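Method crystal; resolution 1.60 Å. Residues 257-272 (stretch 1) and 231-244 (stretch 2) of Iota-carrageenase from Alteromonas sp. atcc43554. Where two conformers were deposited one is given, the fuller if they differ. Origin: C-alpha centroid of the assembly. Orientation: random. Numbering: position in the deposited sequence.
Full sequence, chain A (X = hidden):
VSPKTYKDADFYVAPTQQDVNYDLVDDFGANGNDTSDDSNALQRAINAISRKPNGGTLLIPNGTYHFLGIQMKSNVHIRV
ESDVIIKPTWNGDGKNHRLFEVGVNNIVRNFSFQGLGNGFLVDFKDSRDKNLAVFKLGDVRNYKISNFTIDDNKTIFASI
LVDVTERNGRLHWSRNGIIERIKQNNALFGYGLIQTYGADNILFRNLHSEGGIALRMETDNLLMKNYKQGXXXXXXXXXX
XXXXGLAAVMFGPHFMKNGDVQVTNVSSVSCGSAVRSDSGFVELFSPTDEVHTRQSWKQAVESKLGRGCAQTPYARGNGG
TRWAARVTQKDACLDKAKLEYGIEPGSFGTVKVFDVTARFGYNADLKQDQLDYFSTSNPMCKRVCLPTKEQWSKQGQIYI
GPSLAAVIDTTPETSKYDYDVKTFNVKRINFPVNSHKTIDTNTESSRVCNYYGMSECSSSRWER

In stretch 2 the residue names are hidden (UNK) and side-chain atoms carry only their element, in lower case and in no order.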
# COMPACT_ATOMS: atom_id res chain seq x y z
N LYS A 257 -13.38 -7.80 -9.09
CA LYS A 257 -13.64 -9.10 -8.49
C LYS A 257 -12.28 -9.74 -8.24
O LYS A 257 -11.61 -10.20 -9.17
CB LYS A 257 -14.45 -9.98 -9.44
CG LYS A 257 -14.66 -11.39 -8.91
CD LYS A 257 -15.57 -12.20 -9.82
CE LYS A 257 -15.78 -13.60 -9.26
NZ LYS A 257 -16.76 -14.37 -10.07
N ASN A 258 -11.87 -9.76 -6.97
CA ASN A 258 -10.58 -10.32 -6.59
C ASN A 258 -10.72 -11.74 -6.06
O ASN A 258 -11.83 -12.22 -5.83
CB ASN A 258 -9.94 -9.43 -5.52
CG ASN A 258 -9.68 -8.03 -6.01
OD1 ASN A 258 -8.75 -7.78 -6.77
ND2 ASN A 258 -10.53 -7.09 -5.59
N GLY A 259 -9.58 -12.39 -5.86
CA GLY A 259 -9.56 -13.75 -5.37
C GLY A 259 -9.30 -13.90 -3.88
O GLY A 259 -9.71 -13.06 -3.07
N ASP A 260 -8.61 -14.98 -3.53
CA ASP A 260 -8.32 -15.29 -2.13
C ASP A 260 -7.13 -14.56 -1.56
O ASP A 260 -6.14 -14.30 -2.25
CB ASP A 260 -8.12 -16.79 -1.96
CG ASP A 260 -9.27 -17.61 -2.52
OD1 ASP A 260 -10.38 -17.06 -2.67
OD2 ASP A 260 -9.05 -18.81 -2.80
N VAL A 261 -7.23 -14.24 -0.27
CA VAL A 261 -6.16 -13.55 0.44
C VAL A 261 -6.09 -14.10 1.86
O VAL A 261 -7.11 -14.28 2.51
CB VAL A 261 -6.43 -12.02 0.56
CG1 VAL A 261 -5.29 -11.35 1.32
CG2 VAL A 261 -6.58 -11.41 -0.83
N GLN A 262 -4.88 -14.40 2.31
CA GLN A 262 -4.70 -14.88 3.67
C GLN A 262 -3.69 -13.98 4.35
O GLN A 262 -2.61 -13.73 3.82
CB GLN A 262 -4.19 -16.32 3.71
CG GLN A 262 -3.87 -16.76 5.13
CD GLN A 262 -3.41 -18.19 5.21
OE1 GLN A 262 -4.21 -19.12 5.08
NE2 GLN A 262 -2.11 -18.39 5.40
N VAL A 263 -4.06 -13.48 5.52
CA VAL A 263 -3.18 -12.60 6.28
C VAL A 263 -3.02 -13.16 7.68
O VAL A 263 -3.98 -13.59 8.31
CB VAL A 263 -3.76 -11.18 6.39
CG1 VAL A 263 -2.77 -10.27 7.09
CG2 VAL A 263 -4.10 -10.63 5.01
N THR A 264 -1.78 -13.17 8.16
CA THR A 264 -1.51 -13.65 9.51
C THR A 264 -0.65 -12.63 10.24
O THR A 264 0.21 -11.99 9.64
CB THR A 264 -0.77 -15.00 9.50
OG1 THR A 264 0.48 -14.87 8.79
CG2 THR A 264 -1.62 -16.08 8.84
N ASN A 265 -0.91 -12.48 11.53
CA ASN A 265 -0.15 -11.57 12.38
C ASN A 265 -0.22 -10.11 11.95
O ASN A 265 0.70 -9.58 11.34
CB ASN A 265 1.30 -12.04 12.45
CG ASN A 265 2.12 -11.25 13.45
OD1 ASN A 265 1.57 -10.49 14.26
ND2 ASN A 265 3.43 -11.43 13.41
N VAL A 266 -1.34 -9.48 12.27
CA VAL A 266 -1.56 -8.07 11.94
C VAL A 266 -1.55 -7.31 13.25
O VAL A 266 -2.20 -7.71 14.21
CB VAL A 266 -2.92 -7.88 11.25
CG1 VAL A 266 -3.17 -6.40 10.97
CG2 VAL A 266 -2.97 -8.68 9.97
N SER A 267 -0.82 -6.21 13.30
CA SER A 267 -0.78 -5.43 14.53
C SER A 267 -0.79 -3.95 14.23
O SER A 267 -0.23 -3.50 13.23
CB SER A 267 0.46 -5.79 15.35
OG SER A 267 1.64 -5.44 14.65
N SER A 268 -1.44 -3.20 15.10
CA SER A 268 -1.53 -1.77 14.93
C SER A 268 -1.29 -1.08 16.25
O SER A 268 -1.58 -1.63 17.31
CB SER A 268 -2.91 -1.39 14.40
OG SER A 268 -3.94 -1.70 15.33
N VAL A 269 -0.74 0.13 16.18
CA VAL A 269 -0.50 0.93 17.36
C VAL A 269 -0.99 2.32 17.02
O VAL A 269 -0.45 2.98 16.13
CB VAL A 269 0.99 0.99 17.74
CG1 VAL A 269 1.17 1.87 18.98
CG2 VAL A 269 1.52 -0.41 18.02
N SER A 270 -2.03 2.76 17.71
CA SER A 270 -2.60 4.07 17.48
C SER A 270 -3.08 4.24 16.02
O SER A 270 -2.80 5.26 15.41
CB SER A 270 -1.58 5.16 17.83
OG SER A 270 -2.16 6.45 17.79
N CYS A 271 -3.76 3.24 15.47
CA CYS A 271 -4.32 3.36 14.11
C CYS A 271 -5.83 3.36 14.24
O CYS A 271 -6.37 3.05 15.30
CB CYS A 271 -3.91 2.20 13.18
SG CYS A 271 -2.11 2.05 13.11
N GLY A 272 -6.51 3.73 13.15
CA GLY A 272 -7.96 3.75 13.17
C GLY A 272 -8.44 2.38 13.60
O GLY A 272 -9.28 2.24 14.49
N UNK A 231 -6.85 -7.21 -10.78
CA UNK A 231 -7.27 -7.70 -9.48
C UNK A 231 -6.18 -8.56 -8.86
O UNK A 231 -5.16 -8.83 -9.50
N UNK A 232 -6.39 -9.00 -7.63
CA UNK A 232 -5.41 -9.82 -6.95
C UNK A 232 -5.98 -11.16 -6.54
O UNK A 232 -7.15 -11.27 -6.17
c UNK A 232 -4.35 -7.69 -6.11
c UNK A 232 -5.39 -8.24 -3.35
c UNK A 232 -4.84 -9.08 -5.70
c UNK A 232 -5.90 -8.95 -4.61
N UNK A 233 -5.15 -12.20 -6.62
CA UNK A 233 -5.56 -13.55 -6.28
C UNK A 233 -4.40 -14.29 -5.64
O UNK A 233 -3.24 -14.05 -5.98
n UNK A 233 -7.38 -11.49 -10.24
c UNK A 233 -6.26 -12.15 -10.55
n UNK A 233 -6.17 -13.45 -10.29
c UNK A 233 -7.27 -13.90 -8.18
n UNK A 233 -5.23 -11.49 -11.05
c UNK A 233 -7.23 -14.23 -9.66
c UNK A 233 -5.96 -14.33 -7.54
N UNK A 234 -4.72 -15.20 -4.72
CA UNK A 234 -3.73 -16.01 -4.04
C UNK A 234 -2.62 -15.16 -3.44
O UNK A 234 -1.44 -15.35 -3.71
c UNK A 234 -4.25 -17.88 -5.64
c UNK A 234 -3.16 -17.03 -5.02
o UNK A 234 -5.03 -18.52 -4.93
n UNK A 234 -4.32 -17.90 -6.96
N UNK A 235 -3.05 -14.22 -2.60
CA UNK A 235 -2.13 -13.32 -1.93
C UNK A 235 -1.94 -13.81 -0.50
O UNK A 235 -2.89 -14.26 0.14
c UNK A 235 -2.95 -11.40 -3.32
c UNK A 235 -2.70 -11.89 -1.90
c UNK A 235 -1.72 -11.42 -4.23
c UNK A 235 -1.76 -10.96 -1.14
N UNK A 236 -0.71 -13.73 -0.02
CA UNK A 236 -0.39 -14.13 1.34
C UNK A 236 0.34 -12.98 2.01
O UNK A 236 1.18 -12.33 1.40
c UNK A 236 -0.24 -16.62 0.93
c UNK A 236 -1.65 -18.90 0.14
c UNK A 236 -0.73 -17.51 1.88
c UNK A 236 -0.46 -16.88 -0.42
c UNK A 236 -1.16 -18.02 -0.82
c UNK A 236 0.48 -15.38 1.36
c UNK A 236 -1.44 -18.64 1.49
N UNK A 237 -0.01 -12.74 3.26
CA UNK A 237 0.62 -11.67 4.01
C UNK A 237 0.88 -12.14 5.42
O UNK A 237 0.08 -12.89 5.99
c UNK A 237 -0.27 -10.44 4.03
N UNK A 238 2.00 -11.71 5.98
CA UNK A 238 2.37 -12.10 7.33
C UNK A 238 3.14 -10.97 8.00
O UNK A 238 4.04 -10.38 7.41
c UNK A 238 3.69 -13.80 8.66
o UNK A 238 2.83 -13.93 9.56
c UNK A 238 3.23 -13.36 7.29
o UNK A 238 4.91 -14.02 8.83
N UNK A 239 2.75 -10.66 9.24
CA UNK A 239 3.38 -9.62 10.02
C UNK A 239 3.29 -8.26 9.33
O UNK A 239 4.28 -7.70 8.85
n UNK A 239 6.82 -9.16 11.40
o UNK A 239 4.84 -8.23 11.91
c UNK A 239 4.84 -9.98 10.29
c UNK A 239 5.50 -9.04 11.27
N UNK A 240 2.07 -7.73 9.29
CA UNK A 240 1.79 -6.44 8.68
C UNK A 240 1.42 -5.51 9.83
O UNK A 240 0.54 -5.83 10.64
c UNK A 240 2.16 -7.57 5.89
c UNK A 240 0.62 -6.54 7.69
c UNK A 240 0.87 -7.68 6.69
c UNK A 240 0.43 -5.22 6.97
N UNK A 241 2.08 -4.36 9.88
CA UNK A 241 1.86 -3.43 10.98
C UNK A 241 1.59 -1.99 10.59
O UNK A 241 2.06 -1.50 9.57
c UNK A 241 6.70 -4.80 11.82
n UNK A 241 5.91 -4.29 12.76
c UNK A 241 3.54 -4.90 12.25
c UNK A 241 3.08 -3.48 11.90
n UNK A 241 6.42 -5.97 11.26
n UNK A 241 7.80 -4.15 11.46
c UNK A 241 4.68 -4.92 13.25
N UNK A 242 0.80 -1.33 11.44
CA UNK A 242 0.45 0.07 11.23
C UNK A 242 0.74 0.84 12.52
O UNK A 242 0.67 0.29 13.62
s UNK A 242 -1.60 1.93 11.14
c UNK A 242 -1.05 0.21 10.89
N UNK A 243 1.10 2.12 12.38
CA UNK A 243 1.34 2.98 13.53
C UNK A 243 0.92 4.38 13.12
O UNK A 243 1.29 4.86 12.05
o UNK A 243 3.67 3.43 12.94
c UNK A 243 2.82 2.96 13.96
N UNK A 244 0.12 5.02 13.97
CA UNK A 244 -0.38 6.37 13.69
C UNK A 244 -0.98 6.50 12.30
O UNK A 244 -0.79 7.51 11.62
c UNK A 244 1.39 7.36 15.25
n UNK A 244 4.20 9.42 16.86
c UNK A 244 0.76 7.39 13.86
c UNK A 244 2.48 8.42 15.36
c UNK A 244 3.12 8.40 16.74
O HOH W 1 -10.16 -12.38 -9.73
O HOH W 2 -7.51 -16.81 -5.54
O HOH W 3 -0.54 -15.75 5.54
O HOH W 4 4.31 -13.53 11.77
O HOH W 5 2.51 -7.81 13.48

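Position 231 has no side-chain atoms. A CB here would sit 2.9 Å from Asn258 OD1, a clash, and its backbone angles alone call for glycine: Gly231. Position 232 carries four carbons, forked at the first with one arm two carbons long, whose end lies 4.2 Å from Val261 CG2: Ile232. Its backbone N donates to Asn258 OD1 (2.8 Å) and its O accepts from Gly259 N (2.7 Å).

At 233, three carbons, a nitrogen and a carbon bearing two more nitrogens pass over Gly259, whose own CB would clash with the second carbon: Arg233. Its CG is 3.6 Å from Gly259 N; water 1 joins its NH1 to Lys257 O. Position 234, at a corner with both torsions positive, has two carbons, the second with one oxygen and one nitrogen; water 2 links that oxygen, weakly, to Asp260 N. The nitrogen settles Asn234.

Position 235 repeats the forked four-carbon pattern, its CB 4.1 Å from Val261 CG2: Ile235. At 236 one carbon leads to a six-carbon ring without oxygen, its edge meeting Gln262 NE2: Phe236, with CD2 3.9 Å from Gln262 NE2. The single carbon of 237, a CB 4.0 Å from Val263 CG1, is Ala237.

Position 238 has two carbons, the second carrying two oxygens, one of them accepting from Thr264 OG1 at 2.6 Å: Asp238. Water 4 ties its OD1 to Asn265 ND2. At 239, the next corner, two carbons, the second with one oxygen and one nitrogen, bring CB 3.7 Å from Asn265 ND2: Asn239.

Position 240, again a forked four-carbon chain, nears Val263: Ile240, its CG1 4.5 Å from Val263 CG1. At 241, three carbons and a three-nitrogen head pass Ser267: Arg241. Its CG is 3.1 Å from Ser267 OG, and NH1 donates back to Asn239 OD1. Position 242 has one carbon and a sulfur, bonded to Cys271 SG: Cys242, SG to SG 2.0 Å. One carbon and one oxygen at 243, paired with Val269, give Ser243. Position 244 has four carbons in a row ending in nitrogen, pointing away: Lys244. Its N donates to Val269 O (3.0 Å).

The rule is parallel register first: backbone hydrogen bonds run from Gly259 to Val269, continuing past the corner at Asn239. Side chains alternate within each segment, and Asn265 and Asn239 reset the phase. Val261, Val263 and Val266 share a face with Ile235, Ala237 and Ile240; on the other, Thr264 hydrogen-bonds Asp238, Gln262 meets Phe236's ring edge, Ser267 packs on Arg241, and waters bridge polar groups. The disulfide, beyond the last paired strand residues of stretch 1, locks the end covalently.

Stretch 2 231-244: GIRNIFADNIRCSK
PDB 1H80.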